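PDB 5VH2: cadherin-23 from Mus musculus, which probably mediates calcium-dependent adhesion between hair-cell stereocilia as part of the tip link that conveys force in hearing. Local coordinates for residues N105-A110 / A191-P196; V133-Y138 / G169-K174; P6-Q11 / V31-K36; Y46-G51 / Y79-S84. The protein carries 1 engineered substitution. All coordinates share one frame; numbering follows the deposited sequence.

Interaction 1 of 4, residues N105-A110 / A191-P196. With NA (sodium ion), chain H; CA (calcium ion), chain F; CA (calcium ion), chain G.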
loop_
_atom_site.group_PDB
_atom_site.type_symbol
_atom_site.label_atom_id
_atom_site.label_comp_id
_atom_site.label_asym_id
_atom_site.label_seq_id
_atom_site.Cartn_x
_atom_site.Cartn_y
_atom_site.Cartn_z
ATOM N N ASN A 105 4.360 0.564 5.966
ATOM C CA ASN A 105 3.788 1.050 4.717
ATOM C C ASN A 105 4.884 1.240 3.679
ATOM O O ASN A 105 5.889 1.884 3.936
ATOM C CB ASN A 105 3.057 2.361 4.948
ATOM C CG ASN A 105 2.278 2.822 3.724
ATOM O OD1 ASN A 105 1.950 2.030 2.813
ATOM N ND2 ASN A 105 1.967 4.119 3.692
ATOM N N GLU A 106 4.713 0.605 2.536
ATOM C CA GLU A 106 5.598 0.793 1.413
ATOM C C GLU A 106 4.782 1.260 0.229
ATOM O O GLU A 106 3.557 1.129 0.224
ATOM C CB GLU A 106 6.250 -0.518 1.038
ATOM C CG GLU A 106 6.978 -1.244 2.150
ATOM C CD GLU A 106 7.827 -2.373 1.587
ATOM O OE1 GLU A 106 8.911 -2.076 1.032
ATOM O OE2 GLU A 106 7.383 -3.547 1.641
ATOM N N LEU A 107 5.467 1.793 -0.770
ATOM C CA LEU A 107 4.824 2.322 -1.954
ATOM C C LEU A 107 4.428 1.190 -2.899
ATOM O O LEU A 107 5.188 0.807 -3.792
ATOM C CB LEU A 107 5.770 3.286 -2.640
ATOM C CG LEU A 107 5.150 4.231 -3.671
ATOM C CD1 LEU A 107 4.334 5.368 -3.052
ATOM C CD2 LEU A 107 6.284 4.793 -4.509
ATOM N N ASP A 108 3.214 0.682 -2.702
ATOM C CA ASP A 108 2.667 -0.432 -3.484
ATOM C C ASP A 108 1.227 -0.194 -3.989
ATOM O O ASP A 108 0.538 -1.134 -4.360
ATOM C CB ASP A 108 2.700 -1.699 -2.629
ATOM C CG ASP A 108 1.759 -1.636 -1.422
ATOM O OD1 ASP A 108 1.410 -0.530 -0.953
ATOM O OD2 ASP A 108 1.371 -2.700 -0.916
ATOM N N GLU A 109 0.776 1.053 -3.996
ATOM C CA GLU A 109 -0.617 1.346 -4.342
ATOM C C GLU A 109 -0.689 2.464 -5.361
ATOM O O GLU A 109 0.286 3.161 -5.569
ATOM C CB GLU A 109 -1.450 1.736 -3.110
ATOM C CG GLU A 109 -1.500 0.712 -2.004
ATOM C CD GLU A 109 -2.286 -0.517 -2.373
ATOM O OE1 GLU A 109 -2.294 -1.453 -1.561
ATOM O OE2 GLU A 109 -2.887 -0.550 -3.458
ATOM N N ALA A 110 -1.881 2.639 -5.943
ATOM C CA ALA A 110 -2.103 3.584 -7.032
ATOM C C ALA A 110 -2.349 4.997 -6.484
ATOM O O ALA A 110 -1.755 5.378 -5.456
ATOM C CB ALA A 110 -3.257 3.100 -7.918
ATOM N N ALA A 191 -0.842 10.710 -13.537
ATOM C CA ALA A 191 -0.322 11.049 -12.213
ATOM C C ALA A 191 0.611 9.928 -11.753
ATOM O O ALA A 191 0.183 8.785 -11.510
ATOM C CB ALA A 191 -1.476 11.210 -11.232
ATOM N N ASP A 192 1.901 10.237 -11.672
ATOM C CA ASP A 192 2.924 9.248 -11.295
ATOM C C ASP A 192 3.314 9.452 -9.833
ATOM O O ASP A 192 3.602 10.586 -9.415
ATOM C CB ASP A 192 4.155 9.422 -12.173
ATOM C CG ASP A 192 3.856 9.212 -13.688
ATOM O OD1 ASP A 192 3.429 8.086 -14.053
ATOM O OD2 ASP A 192 4.073 10.135 -14.531
ATOM N N ASP A 193 3.329 8.381 -9.057
ATOM C CA ASP A 193 3.682 8.474 -7.626
ATOM C C ASP A 193 5.116 7.996 -7.352
ATOM O O ASP A 193 5.565 7.949 -6.194
ATOM C CB ASP A 193 2.697 7.655 -6.758
ATOM C CG ASP A 193 2.729 6.161 -7.072
ATOM O OD1 ASP A 193 3.272 5.727 -8.123
ATOM O OD2 ASP A 193 2.181 5.434 -6.226
ATOM N N GLY A 194 5.808 7.612 -8.422
ATOM C CA GLY A 194 7.112 6.955 -8.296
ATOM C C GLY A 194 7.006 5.471 -7.983
ATOM O O GLY A 194 7.987 4.828 -7.590
ATOM N N GLY A 195 5.813 4.916 -8.174
ATOM C CA GLY A 195 5.520 3.579 -7.733
ATOM C C GLY A 195 5.508 2.570 -8.870
ATOM O O GLY A 195 5.768 2.919 -10.040
ATOM N N PRO A 196 5.035 1.348 -8.559
ATOM C CA PRO A 196 4.867 0.271 -9.524
ATOM C C PRO A 196 3.645 0.421 -10.479
ATOM O O PRO A 196 3.774 0.123 -11.692
ATOM C CB PRO A 196 4.682 -0.960 -8.634
ATOM C CG PRO A 196 4.099 -0.428 -7.346
ATOM C CD PRO A 196 4.521 0.998 -7.211
HETATM NA NA NA H . 0.320 5.308 -4.591
HETATM CA CA CA F . 1.411 0.930 1.035
HETATM CA CA CA G . -0.726 -1.632 0.155
#
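The carboxylate of D193 is the flat group at this contact. L107 CD1, 3.8 Å from D193 OD2, lies well to one side of the carboxylate plane, and the backbone N of G195 lies to that same side. The sodium ion is displaced only slightly, to the other side, at the OD2 end. The two oxygens thus have separate tasks: D193 OD2 binds sodium at 2.5 Å, while D193 OD1 takes a weak bond from G195 N, with an N-H...O angle of 129°.

Sodium also takes E109 O at 2.4 Å and A110 O at 2.2 Å, so the metal explains why E109 O and D193 OD2 approach without a proton between them. D141 and the engineered residue D139 complete the five ligands. L107 passes D193 in the opposite sense, and its CD2 rests 3.5 Å from G195 CA; P196 CD approaches L107 O equally closely.

The other side of 105-110 faces two calcium ions. D108 OD1 bridges them, and D108 OD2 joins it on the ion that also takes E109 OE1. N105 OD1 and E106 O hold the other. E20 and E74 contribute to both calcium sites, D72 to one and D141 to the other. This is the cadherin linker between consecutive extracellular repeats, with sodium probably at its third calcium position. Segment 105-110 joins strand 94-104 to strand 111-113. Segment 191-196 holds the last residues of strand 184-192 and the turn after it; L107 also touches D139 of strand 131-139, and D193 touches V111 of strand 111-113.

Interaction 2 of 4, residues V133-Y138 / G169-K174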
loop_
_atom_site.group_PDB
_atom_site.type_symbol
_atom_site.label_atom_id
_atom_site.label_comp_id
_atom_site.label_asym_id
_atom_site.label_seq_id
_atom_site.Cartn_x
_atom_site.Cartn_y
_atom_site.Cartn_z
ATOM N N VAL A 133 -7.137 25.083 -15.833
ATOM C CA VAL A 133 -7.730 24.188 -14.834
ATOM C C VAL A 133 -6.553 23.509 -14.124
ATOM O O VAL A 133 -5.403 23.583 -14.598
ATOM C CB VAL A 133 -8.675 23.135 -15.483
ATOM C CG1 VAL A 133 -7.875 22.047 -16.185
ATOM C CG2 VAL A 133 -9.653 22.542 -14.463
ATOM N N ARG A 134 -6.822 22.865 -12.992
ATOM C CA ARG A 134 -5.758 22.185 -12.267
ATOM C C ARG A 134 -6.089 20.748 -11.910
ATOM O O ARG A 134 -7.094 20.478 -11.250
ATOM C CB ARG A 134 -5.422 22.947 -11.015
ATOM C CG ARG A 134 -4.189 22.408 -10.345
ATOM C CD ARG A 134 -3.987 23.022 -8.981
ATOM N NE ARG A 134 -2.916 22.327 -8.293
ATOM C CZ ARG A 134 -2.432 22.681 -7.114
ATOM N NH1 ARG A 134 -1.426 21.986 -6.599
ATOM N NH2 ARG A 134 -2.922 23.737 -6.460
ATOM N N VAL A 135 -5.221 19.831 -12.344
ATOM C CA VAL A 135 -5.382 18.419 -12.000
ATOM C C VAL A 135 -4.574 18.205 -10.739
ATOM O O VAL A 135 -3.451 18.672 -10.648
ATOM C CB VAL A 135 -4.863 17.471 -13.092
ATOM C CG1 VAL A 135 -4.924 16.011 -12.633
ATOM C CG2 VAL A 135 -5.653 17.690 -14.377
ATOM N N GLN A 136 -5.184 17.515 -9.778
ATOM C CA GLN A 136 -4.597 17.263 -8.483
ATOM C C GLN A 136 -4.921 15.825 -8.129
ATOM O O GLN A 136 -6.053 15.378 -8.308
ATOM C CB GLN A 136 -5.179 18.207 -7.412
ATOM C CG GLN A 136 -4.633 19.611 -7.461
ATOM C CD GLN A 136 -5.341 20.545 -6.480
ATOM O OE1 GLN A 136 -6.213 21.335 -6.878
ATOM N NE2 GLN A 136 -4.977 20.464 -5.194
ATOM N N ALA A 137 -3.922 15.132 -7.599
ATOM C CA ALA A 137 -4.040 13.725 -7.282
ATOM C C ALA A 137 -3.306 13.403 -5.973
ATOM O O ALA A 137 -2.455 14.168 -5.503
ATOM C CB ALA A 137 -3.538 12.883 -8.444
ATOM N N TYR A 138 -3.689 12.286 -5.365
ATOM C CA TYR A 138 -3.385 12.006 -3.964
ATOM C C TYR A 138 -2.941 10.564 -3.819
ATOM O O TYR A 138 -3.752 9.630 -3.953
ATOM C CB TYR A 138 -4.601 12.273 -3.096
ATOM C CG TYR A 138 -5.099 13.669 -3.249
ATOM C CD1 TYR A 138 -5.978 14.000 -4.267
ATOM C CD2 TYR A 138 -4.656 14.684 -2.405
ATOM C CE1 TYR A 138 -6.410 15.297 -4.428
ATOM C CE2 TYR A 138 -5.140 15.971 -2.524
ATOM C CZ TYR A 138 -6.010 16.264 -3.542
ATOM O OH TYR A 138 -6.445 17.542 -3.734
ATOM N N GLY A 169 0.441 20.335 -11.373
ATOM C CA GLY A 169 -0.651 19.789 -12.176
ATOM C C GLY A 169 -1.542 20.852 -12.803
ATOM O O GLY A 169 -2.657 20.551 -13.250
ATOM N N VAL A 170 -1.054 22.086 -12.843
ATOM C CA VAL A 170 -1.787 23.190 -13.449
ATOM C C VAL A 170 -1.564 23.127 -14.954
ATOM O O VAL A 170 -0.414 23.035 -15.422
ATOM C CB VAL A 170 -1.332 24.579 -12.914
ATOM C CG1 VAL A 170 -1.927 25.710 -13.732
ATOM C CG2 VAL A 170 -1.739 24.762 -11.453
ATOM N N ILE A 171 -2.662 23.154 -15.713
ATOM C CA ILE A 171 -2.587 23.181 -17.160
ATOM C C ILE A 171 -2.668 24.640 -17.578
ATOM O O ILE A 171 -3.546 25.386 -17.093
ATOM C CB ILE A 171 -3.727 22.375 -17.792
ATOM C CG1 ILE A 171 -3.482 20.878 -17.555
ATOM C CG2 ILE A 171 -3.835 22.660 -19.279
ATOM C CD1 ILE A 171 -4.690 20.001 -17.840
ATOM N N THR A 172 -1.759 25.053 -18.474
ATOM C CA THR A 172 -1.695 26.444 -18.959
ATOM C C THR A 172 -1.765 26.495 -20.478
ATOM O O THR A 172 -1.636 25.473 -21.162
ATOM C CB THR A 172 -0.405 27.133 -18.530
ATOM O OG1 THR A 172 0.710 26.269 -18.807
ATOM C CG2 THR A 172 -0.472 27.498 -17.031
ATOM N N VAL A 173 -1.970 27.690 -21.015
ATOM C CA VAL A 173 -1.905 27.874 -22.464
ATOM C C VAL A 173 -0.444 28.059 -22.911
ATOM O O VAL A 173 0.291 28.920 -22.425
ATOM C CB VAL A 173 -2.818 29.029 -22.905
ATOM C CG1 VAL A 173 -2.619 29.371 -24.354
ATOM C CG2 VAL A 173 -4.264 28.619 -22.686
ATOM N N LYS A 174 -0.043 27.198 -23.826
ATOM C CA LYS A 174 1.316 27.083 -24.318
ATOM C C LYS A 174 1.431 27.785 -25.650
ATOM O O LYS A 174 2.353 28.546 -25.840
ATOM C CB LYS A 174 1.647 25.604 -24.506
ATOM C CG LYS A 174 3.081 25.285 -24.927
ATOM C CD LYS A 174 3.243 23.762 -24.982
ATOM C CE LYS A 174 4.308 23.360 -25.971
ATOM N NZ LYS A 174 4.838 22.012 -25.645
#
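R134 and V170 meet at an oblique angle on one face of the sheet: V170 CG2 packs against the aliphatic part of the arginine, 3.6 Å from R134 CG and 3.8 Å from R134 CD. Chi1 of R134 at -171° sets CG anti to the backbone N, and the chain then runs extended to NE, which hydrogen-bonds to T168 O. Q136 CD lies 3.5 Å above the R134 guanidinium plane, offset toward its rim.

V133 and I171 behave differently. They lie side by side and point the same way, with V133 CG1 4.1 Å from I171 CD1, on the face that looks toward strand 200-209. V204 of that strand touches V133 and I171, and also V135 from the break in the strand, so this face belongs to the interior of the Greek-key beta-sandwich of a cadherin repeat, where two sheets pack together.

The backbones are antiparallel. I171 N donates to V133 O at 3.0 Å with an N-H...O angle of 166°. V135 N reaches G169 O at 2.8 Å, but from above the carbonyl plane, 38° out of it. G169 adopts positive phi just before strand 170-173 begins, and its CA makes a C-H...O contact of 3.4 Å with V135 O.

Interaction 3 of 4, residues P6-Q11 / V31-K36. With CA (calcium ion), chain E.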
loop_
_atom_site.group_PDB
_atom_site.type_symbol
_atom_site.label_atom_id
_atom_site.label_comp_id
_atom_site.label_asym_id
_atom_site.label_seq_id
_atom_site.Cartn_x
_atom_site.Cartn_y
_atom_site.Cartn_z
ATOM N N PRO A 6 4.882 -25.051 30.465
ATOM C CA PRO A 6 5.793 -24.239 29.659
ATOM C C PRO A 6 5.634 -22.757 29.931
ATOM O O PRO A 6 4.517 -22.268 30.090
ATOM C CB PRO A 6 5.388 -24.545 28.199
ATOM C CG PRO A 6 4.578 -25.786 28.282
ATOM C CD PRO A 6 3.861 -25.689 29.614
ATOM N N VAL A 7 6.762 -22.068 29.978
ATOM C CA VAL A 7 6.780 -20.624 30.106
ATOM C C VAL A 7 7.548 -20.086 28.897
ATOM O O VAL A 7 8.696 -20.496 28.666
ATOM C CB VAL A 7 7.511 -20.210 31.387
ATOM C CG1 VAL A 7 7.519 -18.699 31.530
ATOM C CG2 VAL A 7 6.858 -20.876 32.588
ATOM N N PHE A 8 6.903 -19.206 28.114
ATOM C CA PHE A 8 7.569 -18.500 27.032
ATOM C C PHE A 8 8.639 -17.577 27.594
ATOM O O PHE A 8 8.578 -17.171 28.744
ATOM C CB PHE A 8 6.565 -17.698 26.185
ATOM C CG PHE A 8 5.747 -18.557 25.251
ATOM C CD1 PHE A 8 6.208 -18.877 23.983
ATOM C CD2 PHE A 8 4.520 -19.056 25.651
ATOM C CE1 PHE A 8 5.444 -19.662 23.124
ATOM C CE2 PHE A 8 3.749 -19.835 24.798
ATOM C CZ PHE A 8 4.217 -20.148 23.534
ATOM N N THR A 9 9.649 -17.257 26.782
ATOM C CA THR A 9 10.688 -16.299 27.217
ATOM C C THR A 9 10.204 -14.862 27.249
ATOM O O THR A 9 10.888 -14.018 27.793
ATOM C CB THR A 9 11.935 -16.341 26.347
ATOM O OG1 THR A 9 11.587 -15.965 25.014
ATOM C CG2 THR A 9 12.527 -17.715 26.355
ATOM N N GLN A 10 9.071 -14.568 26.620
ATOM C CA GLN A 10 8.470 -13.208 26.698
ATOM C C GLN A 10 6.938 -13.294 26.789
ATOM O O GLN A 10 6.348 -14.197 26.176
ATOM C CB GLN A 10 8.869 -12.358 25.485
ATOM C CG GLN A 10 10.309 -11.936 25.475
ATOM C CD GLN A 10 10.645 -11.038 24.312
ATOM O OE1 GLN A 10 11.219 -11.477 23.312
ATOM N NE2 GLN A 10 10.394 -9.736 24.494
ATOM N N GLN A 11 6.313 -12.377 27.543
ATOM C CA GLN A 11 4.849 -12.265 27.628
ATOM C C GLN A 11 4.208 -11.777 26.312
ATOM O O GLN A 11 3.216 -12.345 25.849
ATOM C CB GLN A 11 4.441 -11.333 28.776
ATOM C CG GLN A 11 4.418 -12.041 30.114
ATOM C CD GLN A 11 3.661 -11.275 31.186
ATOM O OE1 GLN A 11 4.252 -10.460 31.854
ATOM N NE2 GLN A 11 2.381 -11.589 31.404
ATOM N N VAL A 31 9.310 -17.746 18.574
ATOM C CA VAL A 31 8.903 -17.875 19.980
ATOM C C VAL A 31 9.612 -19.069 20.614
ATOM O O VAL A 31 10.116 -19.959 19.921
ATOM C CB VAL A 31 7.358 -17.983 20.177
ATOM C CG1 VAL A 31 6.672 -16.717 19.678
ATOM C CG2 VAL A 31 6.786 -19.209 19.482
ATOM N N ARG A 32 9.632 -19.069 21.931
ATOM C CA ARG A 32 10.291 -20.134 22.665
ATOM C C ARG A 32 9.706 -20.268 24.073
ATOM O O ARG A 32 9.677 -19.286 24.842
ATOM C CB ARG A 32 11.811 -19.912 22.738
ATOM C CG ARG A 32 12.500 -21.245 22.959
ATOM C CD ARG A 32 13.945 -21.203 23.397
ATOM N NE ARG A 32 14.212 -22.459 24.093
ATOM C CZ ARG A 32 15.339 -22.736 24.750
ATOM N NH1 ARG A 32 16.326 -21.829 24.854
ATOM N NH2 ARG A 32 15.448 -23.908 25.379
ATOM N N ALA A 33 9.215 -21.475 24.370
ATOM C CA ALA A 33 8.740 -21.799 25.698
ATOM C C ALA A 33 9.553 -22.950 26.221
ATOM O O ALA A 33 9.713 -23.954 25.551
ATOM C CB ALA A 33 7.263 -22.150 25.700
ATOM N N THR A 34 10.064 -22.792 27.429
ATOM C CA THR A 34 10.893 -23.780 28.063
ATOM C C THR A 34 10.029 -24.543 29.069
ATOM O O THR A 34 9.144 -23.962 29.720
ATOM C CB THR A 34 12.081 -23.105 28.737
ATOM O OG1 THR A 34 11.608 -21.941 29.421
ATOM C CG2 THR A 34 13.046 -22.658 27.698
ATOM N N ASP A 35 10.290 -25.848 29.133
ATOM C CA ASP A 35 9.682 -26.754 30.103
ATOM C C ASP A 35 10.804 -27.656 30.599
ATOM O O ASP A 35 11.519 -28.228 29.803
ATOM C CB ASP A 35 8.575 -27.542 29.427
ATOM C CG ASP A 35 7.655 -28.229 30.409
ATOM O OD1 ASP A 35 8.092 -28.729 31.464
ATOM O OD2 ASP A 35 6.478 -28.363 30.087
ATOM N N LYS A 36 11.014 -27.684 31.909
ATOM C CA LYS A 36 12.221 -28.330 32.463
ATOM C C LYS A 36 11.896 -29.683 33.084
ATOM O O LYS A 36 12.757 -30.308 33.664
ATOM C CB LYS A 36 12.934 -27.414 33.459
ATOM C CG LYS A 36 13.300 -26.043 32.843
ATOM C CD LYS A 36 14.109 -25.080 33.696
ATOM C CE LYS A 36 13.790 -25.134 35.183
ATOM N NZ LYS A 36 12.352 -24.913 35.533
HETATM CA CA CA E . 5.378 -30.262 31.945
#
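V7 O is gripped by two groups of T34: the backbone N at 2.9 Å and, weakly, OG1 at 3.3 Å. Chi1 of T34, 44°, places OG1 between its backbone N and carbonyl carbon, on the side from which it can reach V7 O. The N-H donor stands above the V7 carbonyl plane, and A33 CA adds a C-H...O contact to the same oxygen.

The pairing belongs to the cadherin beta-sandwich, in which the short outer strand 7-8 runs antiparallel to strand 27-34. V7 N returns a bond to T34 O, making V7 and T34 a hydrogen-bonded pair; F8 and A33 form the adjoining non-hydrogen-bonded pair. Beyond them, T9 N donates to R32 O at 2.8 Å, and the C=O...N angle of 174° puts the donor almost in line with the carbonyl.

Packing on the F8-A33 face centres on the phenyl ring. A33 CB lies 3.8 Å from the F8 ring centroid and 10° off its normal, a CH-pi contact over the middle of the face. V31 CB approaches F8 CE1 at 3.9 Å, the two side chains crossing at a slant. V83 and A85 of strand 78-87 and C97 of strand 94-104 also meet F8, which places the ring between the two sheets of the sandwich. P6 extends this apolar patch, with its CB against A33 CB.

The same P6 lies alongside D35, both side chains pointing the same way. E4, D37, G41 and D87 share the terminal calcium ion with D35, whose OD2 is 2.9 Å from the metal and 3.7 Å from P6 CG.

Interaction 4 of 4, residues Y46-G51 / Y79-S84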
loop_
_atom_site.group_PDB
_atom_site.type_symbol
_atom_site.label_atom_id
_atom_site.label_comp_id
_atom_site.label_asym_id
_atom_site.label_seq_id
_atom_site.Cartn_x
_atom_site.Cartn_y
_atom_site.Cartn_z
ATOM N N TYR A 46 3.813 -25.893 19.620
ATOM C CA TYR A 46 3.420 -24.506 19.417
ATOM C C TYR A 46 2.189 -24.364 18.504
ATOM O O TYR A 46 2.040 -25.098 17.487
ATOM C CB TYR A 46 4.569 -23.715 18.814
ATOM C CG TYR A 46 5.765 -23.611 19.723
ATOM C CD1 TYR A 46 5.732 -22.833 20.874
ATOM C CD2 TYR A 46 6.938 -24.300 19.433
ATOM C CE1 TYR A 46 6.826 -22.763 21.708
ATOM C CE2 TYR A 46 8.035 -24.234 20.262
ATOM C CZ TYR A 46 7.978 -23.474 21.388
ATOM O OH TYR A 46 9.110 -23.408 22.154
ATOM N N ARG A 47 1.352 -23.381 18.831
ATOM C CA ARG A 47 0.093 -23.196 18.130
ATOM C C ARG A 47 -0.420 -21.755 18.278
ATOM O O ARG A 47 -0.317 -21.155 19.356
ATOM C CB ARG A 47 -0.948 -24.164 18.686
ATOM C CG ARG A 47 -2.202 -24.165 17.828
ATOM C CD ARG A 47 -3.408 -24.825 18.493
ATOM N NE ARG A 47 -4.069 -25.846 17.671
ATOM C CZ ARG A 47 -4.685 -26.930 18.168
ATOM N NH1 ARG A 47 -4.764 -27.128 19.498
ATOM N NH2 ARG A 47 -5.260 -27.810 17.351
ATOM N N ILE A 48 -0.981 -21.206 17.198
ATOM C CA ILE A 48 -1.717 -19.942 17.243
ATOM C C ILE A 48 -3.191 -20.178 17.531
ATOM O O ILE A 48 -3.824 -20.897 16.798
ATOM C CB ILE A 48 -1.587 -19.202 15.904
ATOM C CG1 ILE A 48 -0.105 -18.832 15.655
ATOM C CG2 ILE A 48 -2.432 -17.926 15.897
ATOM C CD1 ILE A 48 0.248 -18.537 14.231
ATOM N N LEU A 49 -3.728 -19.560 18.583
ATOM C CA LEU A 49 -5.148 -19.711 18.977
ATOM C C LEU A 49 -6.056 -18.679 18.331
ATOM O O LEU A 49 -7.244 -18.940 18.147
ATOM C CB LEU A 49 -5.312 -19.585 20.493
ATOM C CG LEU A 49 -4.531 -20.573 21.362
ATOM C CD1 LEU A 49 -4.713 -20.251 22.829
ATOM C CD2 LEU A 49 -4.900 -22.027 21.095
ATOM N N SER A 50 -5.522 -17.480 18.069
ATOM C CA SER A 50 -6.304 -16.410 17.436
ATOM C C SER A 50 -5.408 -15.302 16.886
ATOM O O SER A 50 -4.280 -15.116 17.358
ATOM C CB SER A 50 -7.289 -15.787 18.452
ATOM O OG SER A 50 -6.595 -15.063 19.472
ATOM N N GLY A 51 -5.934 -14.535 15.931
ATOM C CA GLY A 51 -5.411 -13.199 15.634
ATOM C C GLY A 51 -4.530 -13.120 14.408
ATOM O O GLY A 51 -4.099 -12.047 14.011
ATOM N N TYR A 79 -1.285 -6.761 13.767
ATOM C CA TYR A 79 -1.847 -8.071 14.136
ATOM C C TYR A 79 -1.434 -8.382 15.576
ATOM O O TYR A 79 -0.287 -8.097 15.968
ATOM C CB TYR A 79 -1.286 -9.161 13.216
ATOM C CG TYR A 79 -1.711 -9.011 11.782
ATOM C CD1 TYR A 79 -1.012 -8.187 10.896
ATOM C CD2 TYR A 79 -2.833 -9.684 11.311
ATOM C CE1 TYR A 79 -1.429 -8.042 9.583
ATOM C CE2 TYR A 79 -3.284 -9.506 9.999
ATOM C CZ TYR A 79 -2.589 -8.682 9.157
ATOM O OH TYR A 79 -3.021 -8.539 7.867
ATOM N N LEU A 80 -2.344 -8.960 16.367
ATOM C CA LEU A 80 -1.999 -9.441 17.708
ATOM C C LEU A 80 -2.435 -10.905 17.875
ATOM O O LEU A 80 -3.637 -11.191 18.090
ATOM C CB LEU A 80 -2.620 -8.554 18.792
ATOM C CG LEU A 80 -2.335 -8.951 20.264
ATOM C CD1 LEU A 80 -0.894 -8.648 20.680
ATOM C CD2 LEU A 80 -3.316 -8.321 21.248
ATOM N N MET A 81 -1.454 -11.814 17.814
ATOM C CA MET A 81 -1.749 -13.247 17.767
ATOM C C MET A 81 -1.590 -13.852 19.136
ATOM O O MET A 81 -0.657 -13.510 19.852
ATOM C CB MET A 81 -0.774 -13.962 16.836
ATOM C CG MET A 81 -1.127 -13.869 15.384
ATOM S SD MET A 81 0.192 -14.363 14.315
ATOM C CE MET A 81 1.295 -12.956 14.459
ATOM N N ASN A 82 -2.461 -14.801 19.469
ATOM C CA ASN A 82 -2.371 -15.512 20.748
ATOM C C ASN A 82 -1.746 -16.840 20.483
ATOM O O ASN A 82 -2.260 -17.603 19.634
ATOM C CB ASN A 82 -3.752 -15.776 21.325
ATOM C CG ASN A 82 -4.289 -14.606 22.108
ATOM O OD1 ASN A 82 -4.423 -13.522 21.591
ATOM N ND2 ASN A 82 -4.624 -14.831 23.362
ATOM N N VAL A 83 -0.677 -17.154 21.232
ATOM C CA VAL A 83 0.046 -18.416 21.015
ATOM C C VAL A 83 -0.005 -19.279 22.273
ATOM O O VAL A 83 0.102 -18.757 23.393
ATOM C CB VAL A 83 1.501 -18.134 20.618
ATOM C CG1 VAL A 83 2.280 -19.419 20.420
ATOM C CG2 VAL A 83 1.552 -17.342 19.328
ATOM N N SER A 84 -0.146 -20.591 22.090
ATOM C CA SER A 84 -0.053 -21.539 23.202
ATOM C C SER A 84 1.151 -22.488 23.012
ATOM O O SER A 84 1.566 -22.802 21.864
ATOM C CB SER A 84 -1.344 -22.336 23.336
ATOM O OG SER A 84 -1.458 -23.312 22.304
#
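S84 N donates to R47 O at 2.8 Å with an N-H...O angle of 163°, and R47 N answers to S84 O at 3.1 Å with a more bent 137°. Two further backbone bonds surround N82: L49 N to N82 O at 2.7 Å, and N82 N to S50 O at 2.8 Å. Because L49 and S50 together face the single residue N82, the register slips by one: a beta bulge, with L49 at helix-like backbone angles.

Outside the backbone, I48 and V83 share the face turned to the opposite sheet, with I48 CG1 4.3 Å from V83 CG2. I48 CD1 approaches M81 SD at 4.2 Å, and I58 touches both I48 and V83 from strand 56-58. M81, beside I48, also packs its CG on the main chain of G51, whose O sits in the plane of the Y79 ring, at its edge, 3.8 Å from Y79 CD2. F56 meets that ring edge-to-face. At the bulge, the side chain of L49 lies over S84, with CD1 near S84 CB and CD2 near S84 OG.

Strand 44-50 is an outermost strand here and strand 78-87 its inner neighbour, the antiparallel edge pairing of one sheet in a cadherin Greek-key sandwich.

Overall arrangement
Interactions 3 and 4 belong to the first repeat and lie one in each of its two facing sheets, which meet where A33 N hydrogen-bonds to Y46 OH and F8 packs against Y46 and V83; their centres are 14 Å apart. Interaction 2, its centre about 60 Å from that of interaction 3, lies in the matching sheet of the second repeat but joins its two inner strands, whereas interaction 3 joins an outer strand to an inner one. These three combine backbone hydrogen bonds with apolar packing, and each is partly buried. Interaction 1 is a surface contact at the junction of the repeats, joined chiefly by metal ligation; it touches interaction 2 through A191 and A137. Interaction 3 shares this metal chemistry through D35.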